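Local atomic coordinates of replication initiator protein (PDB entry 4PTA), a protein that probably initiates replication of staphylococcal multiresistance plasmids by assembling at the plasmid origin through a helix-turn-helix type N-terminal region. Residues F23-N28 with K117-E122; R44-L49 with F64-A69; D70-V73 with G78-K81. All coordinates share one frame; numbering follows the deposited sequence.

Contact 1. Residues F23-N28 with K117-E122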
loop_
_atom_site.group_PDB
_atom_site.type_symbol
_atom_site.label_atom_id
_atom_site.label_comp_id
_atom_site.label_asym_id
_atom_site.label_seq_id
_atom_site.Cartn_x
_atom_site.Cartn_y
_atom_site.Cartn_z
ATOM N N PHE A 23 14.567 -9.526 -1.390
ATOM C CA PHE A 23 14.695 -10.954 -1.668
ATOM C C PHE A 23 15.307 -11.198 -3.050
ATOM O O PHE A 23 15.587 -12.337 -3.415
ATOM C CB PHE A 23 13.338 -11.663 -1.578
ATOM C CG PHE A 23 12.863 -11.910 -0.171
ATOM C CD1 PHE A 23 13.586 -11.446 0.913
ATOM C CD2 PHE A 23 11.691 -12.614 0.062
ATOM C CE1 PHE A 23 13.144 -11.675 2.207
ATOM C CE2 PHE A 23 11.247 -12.850 1.352
ATOM C CZ PHE A 23 11.974 -12.379 2.425
ATOM N N PHE A 24 15.515 -10.130 -3.812
ATOM C CA PHE A 24 15.957 -10.261 -5.192
ATOM C C PHE A 24 17.201 -9.423 -5.481
ATOM O O PHE A 24 17.573 -9.224 -6.636
ATOM C CB PHE A 24 14.809 -9.904 -6.142
ATOM C CG PHE A 24 13.573 -10.733 -5.922
ATOM C CD1 PHE A 24 12.650 -10.381 -4.952
ATOM C CD2 PHE A 24 13.349 -11.879 -6.667
ATOM C CE1 PHE A 24 11.532 -11.147 -4.735
ATOM C CE2 PHE A 24 12.228 -12.645 -6.456
ATOM C CZ PHE A 24 11.319 -12.281 -5.489
ATOM N N THR A 25 17.850 -8.946 -4.425
ATOM C CA THR A 25 19.079 -8.174 -4.571
ATOM C C THR A 25 20.145 -8.633 -3.572
ATOM O O THR A 25 21.331 -8.693 -3.899
ATOM C CB THR A 25 18.827 -6.659 -4.401
ATOM O OG1 THR A 25 18.229 -6.410 -3.125
ATOM C CG2 THR A 25 17.900 -6.143 -5.489
ATOM N N ASN A 26 19.719 -8.961 -2.357
ATOM C CA ASN A 26 20.643 -9.416 -1.319
ATOM C C ASN A 26 21.044 -10.875 -1.514
ATOM O O ASN A 26 20.183 -11.752 -1.594
ATOM C CB ASN A 26 20.031 -9.227 0.069
ATOM C CG ASN A 26 21.051 -9.374 1.184
ATOM O OD1 ASN A 26 21.574 -10.463 1.428
ATOM N ND2 ASN A 26 21.329 -8.274 1.879
ATOM N N PRO A 27 22.362 -11.138 -1.589
ATOM C CA PRO A 27 22.897 -12.487 -1.813
ATOM C C PRO A 27 22.402 -13.481 -0.770
ATOM O O PRO A 27 22.164 -14.644 -1.099
ATOM C CB PRO A 27 24.411 -12.290 -1.676
ATOM C CG PRO A 27 24.635 -10.862 -2.013
ATOM C CD PRO A 27 23.430 -10.133 -1.484
ATOM N N ASN A 28 22.253 -13.028 0.471
ATOM C CA ASN A 28 21.719 -13.878 1.526
ATOM C C ASN A 28 20.362 -14.452 1.145
ATOM O O ASN A 28 20.044 -15.591 1.477
ATOM C CB ASN A 28 21.593 -13.105 2.842
ATOM C CG ASN A 28 22.908 -12.992 3.588
ATOM O OD1 ASN A 28 23.408 -13.976 4.133
ATOM N ND2 ASN A 28 23.464 -11.786 3.635
ATOM N N LYS A 117 23.805 -1.001 2.016
ATOM C CA LYS A 117 24.020 0.062 1.043
ATOM C C LYS A 117 23.953 -0.476 -0.384
ATOM O O LYS A 117 23.520 0.222 -1.299
ATOM C CB LYS A 117 25.366 0.751 1.280
ATOM C CG LYS A 117 25.469 1.507 2.596
ATOM C CD LYS A 117 26.777 2.286 2.668
ATOM C CE LYS A 117 26.933 3.013 3.996
ATOM N NZ LYS A 117 28.180 3.830 4.028
ATOM N N ASN A 118 24.381 -1.722 -0.574
ATOM C CA ASN A 118 24.336 -2.333 -1.895
ATOM C C ASN A 118 22.912 -2.695 -2.292
ATOM O O ASN A 118 22.506 -2.467 -3.429
ATOM C CB ASN A 118 25.245 -3.561 -1.971
ATOM C CG ASN A 118 25.406 -4.078 -3.392
ATOM O OD1 ASN A 118 26.140 -3.500 -4.198
ATOM N ND2 ASN A 118 24.719 -5.172 -3.707
ATOM N N ASP A 119 22.155 -3.256 -1.351
ATOM C CA ASP A 119 20.742 -3.530 -1.582
ATOM C C ASP A 119 20.055 -2.268 -2.085
ATOM O O ASP A 119 19.359 -2.286 -3.098
ATOM C CB ASP A 119 20.066 -4.022 -0.302
ATOM C CG ASP A 119 20.486 -5.427 0.074
ATOM O OD1 ASP A 119 20.611 -6.269 -0.838
ATOM O OD2 ASP A 119 20.692 -5.690 1.279
ATOM N N ILE A 120 20.261 -1.169 -1.366
ATOM C CA ILE A 120 19.729 0.121 -1.773
ATOM C C ILE A 120 20.116 0.436 -3.221
ATOM O O ILE A 120 19.249 0.653 -4.068
ATOM C CB ILE A 120 20.202 1.238 -0.823
ATOM C CG1 ILE A 120 19.619 1.011 0.576
ATOM C CG2 ILE A 120 19.814 2.610 -1.364
ATOM C CD1 ILE A 120 20.237 1.875 1.661
ATOM N N TYR A 121 21.417 0.439 -3.500
ATOM C CA TYR A 121 21.914 0.694 -4.849
ATOM C C TYR A 121 21.237 -0.206 -5.881
ATOM O O TYR A 121 20.705 0.270 -6.887
ATOM C CB TYR A 121 23.431 0.511 -4.897
ATOM C CG TYR A 121 24.009 0.543 -6.293
ATOM C CD1 TYR A 121 23.985 1.707 -7.049
ATOM C CD2 TYR A 121 24.589 -0.590 -6.851
ATOM C CE1 TYR A 121 24.514 1.742 -8.326
ATOM C CE2 TYR A 121 25.123 -0.564 -8.127
ATOM C CZ TYR A 121 25.082 0.604 -8.860
ATOM O OH TYR A 121 25.611 0.637 -10.131
ATOM N N GLU A 122 21.259 -1.509 -5.618
ATOM C CA GLU A 122 20.609 -2.490 -6.478
ATOM C C GLU A 122 19.109 -2.238 -6.628
ATOM O O GLU A 122 18.581 -2.254 -7.742
ATOM C CB GLU A 122 20.853 -3.903 -5.947
ATOM C CG GLU A 122 22.188 -4.473 -6.364
ATOM C CD GLU A 122 22.346 -4.491 -7.869
ATOM O OE1 GLU A 122 21.482 -5.082 -8.553
ATOM O OE2 GLU A 122 23.326 -3.903 -8.368
#

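Contact 2. Residues R44-L49 with F64-A69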
loop_
_atom_site.group_PDB
_atom_site.type_symbol
_atom_site.label_atom_id
_atom_site.label_comp_id
_atom_site.label_asym_id
_atom_site.label_seq_id
_atom_site.Cartn_x
_atom_site.Cartn_y
_atom_site.Cartn_z
ATOM N N ARG A 44 3.675 -13.104 6.168
ATOM C CA ARG A 44 3.736 -11.687 6.490
ATOM C C ARG A 44 2.335 -11.090 6.537
ATOM O O ARG A 44 2.024 -10.255 7.387
ATOM C CB ARG A 44 4.560 -10.952 5.438
ATOM C CG ARG A 44 4.861 -9.529 5.816
ATOM C CD ARG A 44 5.386 -8.720 4.651
ATOM N NE ARG A 44 6.047 -7.515 5.138
ATOM C CZ ARG A 44 5.413 -6.399 5.479
ATOM N NH1 ARG A 44 6.102 -5.356 5.925
ATOM N NH2 ARG A 44 4.092 -6.328 5.376
ATOM N N ASP A 45 1.494 -11.526 5.608
ATOM C CA ASP A 45 0.135 -11.032 5.516
ATOM C C ASP A 45 -0.694 -11.379 6.753
ATOM O O ASP A 45 -1.711 -10.740 7.015
ATOM C CB ASP A 45 -0.532 -11.584 4.252
ATOM C CG ASP A 45 -1.790 -10.820 3.873
ATOM O OD1 ASP A 45 -1.794 -9.573 3.993
ATOM O OD2 ASP A 45 -2.772 -11.469 3.461
ATOM N N ARG A 46 -0.256 -12.383 7.514
ATOM C CA ARG A 46 -1.010 -12.870 8.673
ATOM C C ARG A 46 -0.765 -12.062 9.952
ATOM O O ARG A 46 -1.407 -12.311 10.975
ATOM C CB ARG A 46 -0.686 -14.341 8.962
ATOM C CG ARG A 46 -0.384 -15.212 7.745
ATOM C CD ARG A 46 -1.639 -15.850 7.180
ATOM N NE ARG A 46 -2.456 -16.468 8.220
ATOM C CZ ARG A 46 -3.598 -17.112 7.992
ATOM N NH1 ARG A 46 -4.057 -17.230 6.754
ATOM N NH2 ARG A 46 -4.281 -17.639 9.001
ATOM N N LEU A 47 0.160 -11.110 9.910
ATOM C CA LEU A 47 0.527 -10.369 11.116
ATOM C C LEU A 47 -0.682 -9.773 11.833
ATOM O O LEU A 47 -0.782 -9.833 13.059
ATOM C CB LEU A 47 1.549 -9.272 10.803
ATOM C CG LEU A 47 2.948 -9.757 10.431
ATOM C CD1 LEU A 47 3.893 -8.584 10.231
ATOM C CD2 LEU A 47 3.474 -10.699 11.493
ATOM N N GLN A 48 -1.591 -9.194 11.060
ATOM C CA GLN A 48 -2.769 -8.540 11.609
ATOM C C GLN A 48 -3.674 -9.548 12.315
ATOM O O GLN A 48 -4.296 -9.235 13.330
ATOM C CB GLN A 48 -3.543 -7.840 10.493
ATOM C CG GLN A 48 -4.109 -6.489 10.878
ATOM C CD GLN A 48 -3.346 -5.342 10.243
ATOM O OE1 GLN A 48 -2.117 -5.286 10.302
ATOM N NE2 GLN A 48 -4.075 -4.425 9.618
ATOM N N LEU A 49 -3.757 -10.753 11.765
ATOM C CA LEU A 49 -4.488 -11.825 12.422
ATOM C C LEU A 49 -3.897 -12.069 13.807
ATOM O O LEU A 49 -4.606 -12.012 14.808
ATOM C CB LEU A 49 -4.436 -13.111 11.593
ATOM C CG LEU A 49 -5.374 -13.234 10.394
ATOM C CD1 LEU A 49 -4.992 -14.426 9.534
ATOM C CD2 LEU A 49 -6.818 -13.338 10.854
ATOM N N PHE A 64 3.507 -16.480 15.725
ATOM C CA PHE A 64 2.535 -17.401 15.148
ATOM C C PHE A 64 2.446 -18.706 15.934
ATOM O O PHE A 64 3.453 -19.223 16.418
ATOM C CB PHE A 64 2.872 -17.707 13.685
ATOM C CG PHE A 64 2.780 -16.515 12.776
ATOM C CD1 PHE A 64 3.883 -16.092 12.055
ATOM C CD2 PHE A 64 1.593 -15.816 12.645
ATOM C CE1 PHE A 64 3.802 -14.999 11.219
ATOM C CE2 PHE A 64 1.509 -14.720 11.811
ATOM C CZ PHE A 64 2.615 -14.312 11.099
ATOM N N ILE A 65 1.230 -19.228 16.055
ATOM C CA ILE A 65 1.003 -20.541 16.643
ATOM C C ILE A 65 0.355 -21.438 15.600
ATOM O O ILE A 65 -0.869 -21.545 15.532
ATOM C CB ILE A 65 0.092 -20.459 17.882
ATOM C CG1 ILE A 65 0.721 -19.553 18.941
ATOM C CG2 ILE A 65 -0.161 -21.843 18.452
ATOM C CD1 ILE A 65 -0.026 -19.532 20.256
ATOM N N TYR A 66 1.182 -22.075 14.779
ATOM C CA TYR A 66 0.689 -22.876 13.665
ATOM C C TYR A 66 1.253 -24.295 13.690
ATOM O O TYR A 66 2.456 -24.492 13.874
ATOM C CB TYR A 66 1.027 -22.195 12.336
ATOM C CG TYR A 66 0.241 -20.927 12.071
ATOM C CD1 TYR A 66 0.813 -19.863 11.383
ATOM C CD2 TYR A 66 -1.074 -20.798 12.497
ATOM C CE1 TYR A 66 0.097 -18.705 11.133
ATOM C CE2 TYR A 66 -1.796 -19.643 12.254
ATOM C CZ TYR A 66 -1.207 -18.601 11.571
ATOM O OH TYR A 66 -1.923 -17.452 11.328
ATOM N N THR A 67 0.378 -25.280 13.509
ATOM C CA THR A 67 0.795 -26.676 13.461
ATOM C C THR A 67 1.382 -27.000 12.093
ATOM O O THR A 67 1.448 -26.138 11.216
ATOM C CB THR A 67 -0.386 -27.629 13.710
ATOM O OG1 THR A 67 -1.172 -27.742 12.518
ATOM C CG2 THR A 67 -1.259 -27.123 14.854
ATOM N N VAL A 68 1.802 -28.245 11.909
ATOM C CA VAL A 68 2.332 -28.674 10.623
ATOM C C VAL A 68 1.224 -28.647 9.575
ATOM O O VAL A 68 1.484 -28.441 8.390
ATOM C CB VAL A 68 2.921 -30.093 10.694
ATOM C CG1 VAL A 68 3.875 -30.328 9.529
ATOM C CG2 VAL A 68 3.635 -30.306 12.022
ATOM N N ALA A 69 -0.012 -28.850 10.025
ATOM C CA ALA A 69 -1.166 -28.888 9.130
ATOM C C ALA A 69 -1.651 -27.486 8.769
ATOM O O ALA A 69 -2.058 -27.239 7.634
ATOM C CB ALA A 69 -2.297 -29.706 9.746
#

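Contact 3. Residues D70-V73 with G78-K81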
loop_
_atom_site.group_PDB
_atom_site.type_symbol
_atom_site.label_atom_id
_atom_site.label_comp_id
_atom_site.label_asym_id
_atom_site.label_seq_id
_atom_site.Cartn_x
_atom_site.Cartn_y
_atom_site.Cartn_z
ATOM N N ASP A 70 -1.616 -26.579 9.742
ATOM C CA ASP A 70 -1.974 -25.182 9.505
ATOM C C ASP A 70 -1.151 -24.613 8.361
ATOM O O ASP A 70 -1.692 -24.175 7.349
ATOM C CB ASP A 70 -1.742 -24.340 10.759
ATOM C CG ASP A 70 -2.718 -24.662 11.868
ATOM O OD1 ASP A 70 -3.864 -25.054 11.561
ATOM O OD2 ASP A 70 -2.340 -24.519 13.051
ATOM N N LEU A 71 0.163 -24.617 8.533
ATOM C CA LEU A 71 1.054 -24.132 7.497
ATOM C C LEU A 71 0.805 -24.901 6.206
ATOM O O LEU A 71 0.937 -24.357 5.111
ATOM C CB LEU A 71 2.510 -24.272 7.938
ATOM C CG LEU A 71 2.911 -23.422 9.147
ATOM C CD1 LEU A 71 4.343 -23.706 9.550
ATOM C CD2 LEU A 71 2.721 -21.943 8.848
ATOM N N GLU A 72 0.428 -26.165 6.345
ATOM C CA GLU A 72 0.167 -27.016 5.190
ATOM C C GLU A 72 -0.963 -26.452 4.331
ATOM O O GLU A 72 -0.851 -26.393 3.105
ATOM C CB GLU A 72 -0.150 -28.444 5.637
ATOM C CG GLU A 72 0.606 -29.506 4.863
ATOM C CD GLU A 72 0.706 -30.822 5.609
ATOM O OE1 GLU A 72 -0.276 -31.210 6.282
ATOM O OE2 GLU A 72 1.774 -31.465 5.525
ATOM N N VAL A 73 -2.049 -26.036 4.979
ATOM C CA VAL A 73 -3.172 -25.433 4.272
ATOM C C VAL A 73 -2.879 -23.981 3.911
ATOM O O VAL A 73 -3.221 -23.523 2.821
ATOM C CB VAL A 73 -4.478 -25.500 5.099
ATOM C CG1 VAL A 73 -4.246 -25.010 6.517
ATOM C CG2 VAL A 73 -5.580 -24.688 4.427
ATOM N N GLY A 78 2.913 -29.699 1.015
ATOM C CA GLY A 78 3.098 -30.827 1.910
ATOM C C GLY A 78 4.122 -30.567 2.997
ATOM O O GLY A 78 4.957 -29.671 2.868
ATOM N N ASN A 79 4.060 -31.358 4.065
ATOM C CA ASN A 79 4.989 -31.217 5.185
ATOM C C ASN A 79 6.456 -31.398 4.790
ATOM O O ASN A 79 7.355 -30.926 5.484
ATOM C CB ASN A 79 4.601 -32.143 6.346
ATOM C CG ASN A 79 4.154 -33.515 5.881
ATOM O OD1 ASN A 79 4.739 -34.095 4.966
ATOM N ND2 ASN A 79 3.105 -34.040 6.507
ATOM N N LYS A 80 6.691 -32.076 3.672
ATOM C CA LYS A 80 8.038 -32.202 3.130
ATOM C C LYS A 80 8.551 -30.829 2.715
ATOM O O LYS A 80 9.682 -30.454 3.022
ATOM C CB LYS A 80 8.042 -33.143 1.923
ATOM C CG LYS A 80 8.753 -34.471 2.153
ATOM C CD LYS A 80 10.261 -34.343 1.983
ATOM C CE LYS A 80 10.931 -35.710 1.983
ATOM N NZ LYS A 80 12.385 -35.630 1.662
ATOM N N LYS A 81 7.700 -30.081 2.021
ATOM C CA LYS A 81 8.069 -28.769 1.508
ATOM C C LYS A 81 8.197 -27.724 2.615
ATOM O O LYS A 81 9.149 -26.946 2.621
ATOM C CB LYS A 81 7.065 -28.307 0.448
ATOM C CG LYS A 81 7.535 -27.122 -0.376
ATOM C CD LYS A 81 6.684 -26.948 -1.619
ATOM C CE LYS A 81 6.783 -28.166 -2.524
ATOM N NZ LYS A 81 5.944 -28.025 -3.750
#

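Contact 1. Residues F23-N28 with K117-E122
The N-cap of helix 27-30 is tied to the first turn of helix 117-127 here, N26 and T25 both turning to the carboxylate of D119. N26 gives the stronger of the two hydrogen bonds. Its ND2 binds D119 OD2 at 2.7 Å, with an N-H...acceptor angle of 159°. The acceptor lies close to the amide plane and uses its syn lone pair, the one on the side of OD1, although the amide and carboxylate planes are turned 34° apart. With CG anti to the backbone N (chi1 -167°), the N26 amide reaches D119 with ND2 and turns OD1 back to its own helix. N26 OD1 accepts the capping bond from N28 N at 2.8 Å and a second bond from N28 ND2 at 3.2 Å, both in the carbonyl plane, so partners at both ends of the amide fix its rotation. The capped start of one helix is thereby joined to the start of another some 90 residues further along, bringing the C-terminal helix against the N-terminal part of the chain. D119 OD2 has a second partner in T116 N, just before its helix. D119 OD1 takes a weak hydrogen bond from T25 OG1 at 3.3 Å. On the other branch of T25, CG2 lies 3.7 Å from E122 CB, and the two side chains run antiparallel past one another, an apolar flank beside the buried polar group. Beyond the contact, F24 packs on I38 of the second subunit, and I120 on Y12 of that same subunit.

Contact 2. Residues R44-L49 with F64-A69
F64 packs against the turn that leads into helix 47-52, where its ring meets R46 and L47 together. F64 CE2 lies 3.6 Å from R46 CB, and F64 CZ touches L47 CD2 at 3.7 Å, the leucine crossing the phenylalanine at about a right angle. Both approaches to the ring are oblique, while the carbonyl carbon of R46 sits at its edge, in plane. This is the tight, apolar part, and L108 and L110 of strand 108-110 also pack on F64. The grip is looser where R46 meets Y66. Bends at chi2 and chi3 (-90° and -48°) fold the arginine chain so that R46 NE and R46 NH2 both face Y66 OH, each giving it a weak hydrogen bond of 3.3 Å. The hydroxyl sits at the guanidinium edge, near its plane, with the tyrosine ring turned 75° from that plane; L49 CD1 lies over one face of the R46 guanidinium, displaced to its rim. R46 also packs on A126 of the second subunit. Further along, the chain passes to the exposed residues T67, V68 and A69, where T67 OG1 caps helix 68-74 by accepting from A69 N at 3.0 Å. F64, backbone-bonded to L108 of the hairpin, and the two helices that follow are consistent with a winged-helix form of the helix-turn-helix fold.

Contact 3. Residues D70-V73 with G78-K81
E72 runs extended beyond CG (chi2 158°) toward the start of the next helix, and N79 has chi1 near 41°, which places its CG between its own backbone N and carbonyl carbon. The two side chains consequently lie side by side and point the same way, with the carboxylate and amide planes 57° apart. One oxygen of the glutamate makes the approach. E72 OE2 stands 2.7 Å from N79 N and 3.6 Å from G78 C, in the N-cap residue. The amide end of N79 is also near, with ND2 3.1 Å from E72 OE2, but the angle is poor and this pair is not a hydrogen bond. Lower on the glutamate, E72 CG lies 4.1 Å from G78 CA, so the chain of E72 passes alongside the turn before its carboxylate meets the helix start. Helices 68-74 and 79-91, joined by this short turn, are consistent with the helix-turn-helix unit of the family, in which the second helix usually serves for DNA recognition. A carboxylate lying beside the first turn of helix 79-91 would probably be favoured by the partial positive charge of that helix end. The meeting is a surface one between exposed or partly exposed residues. On the buried side of helix 68-74, L71 packs on I82 and on the side chain of K86 of helix 79-91.

How the contacts relate
Contacts 2 and 3 adjoin, their centres about 13 Å apart, and share helix 68-74: contact 2 includes its capped start, contact 3 its following turn. They touch through Y66 CD1 and L71 CD2 (3.8 Å), which joins segment 64-69 to the probable helix-turn-helix; V68 CG1 also meets N79 CB (3.7 Å), less surely because V68 is poorly ordered. Contact 1 lies on the opposite side of the chain's centre, about 27 Å from contact 2 and about 29 Å from contact 3, centre to centre. It closes a long loop of chain within which the other two are nested. Contacts 1 and 2 both reach the second subunit, whereas contact 3 meets no other chain of the assembly.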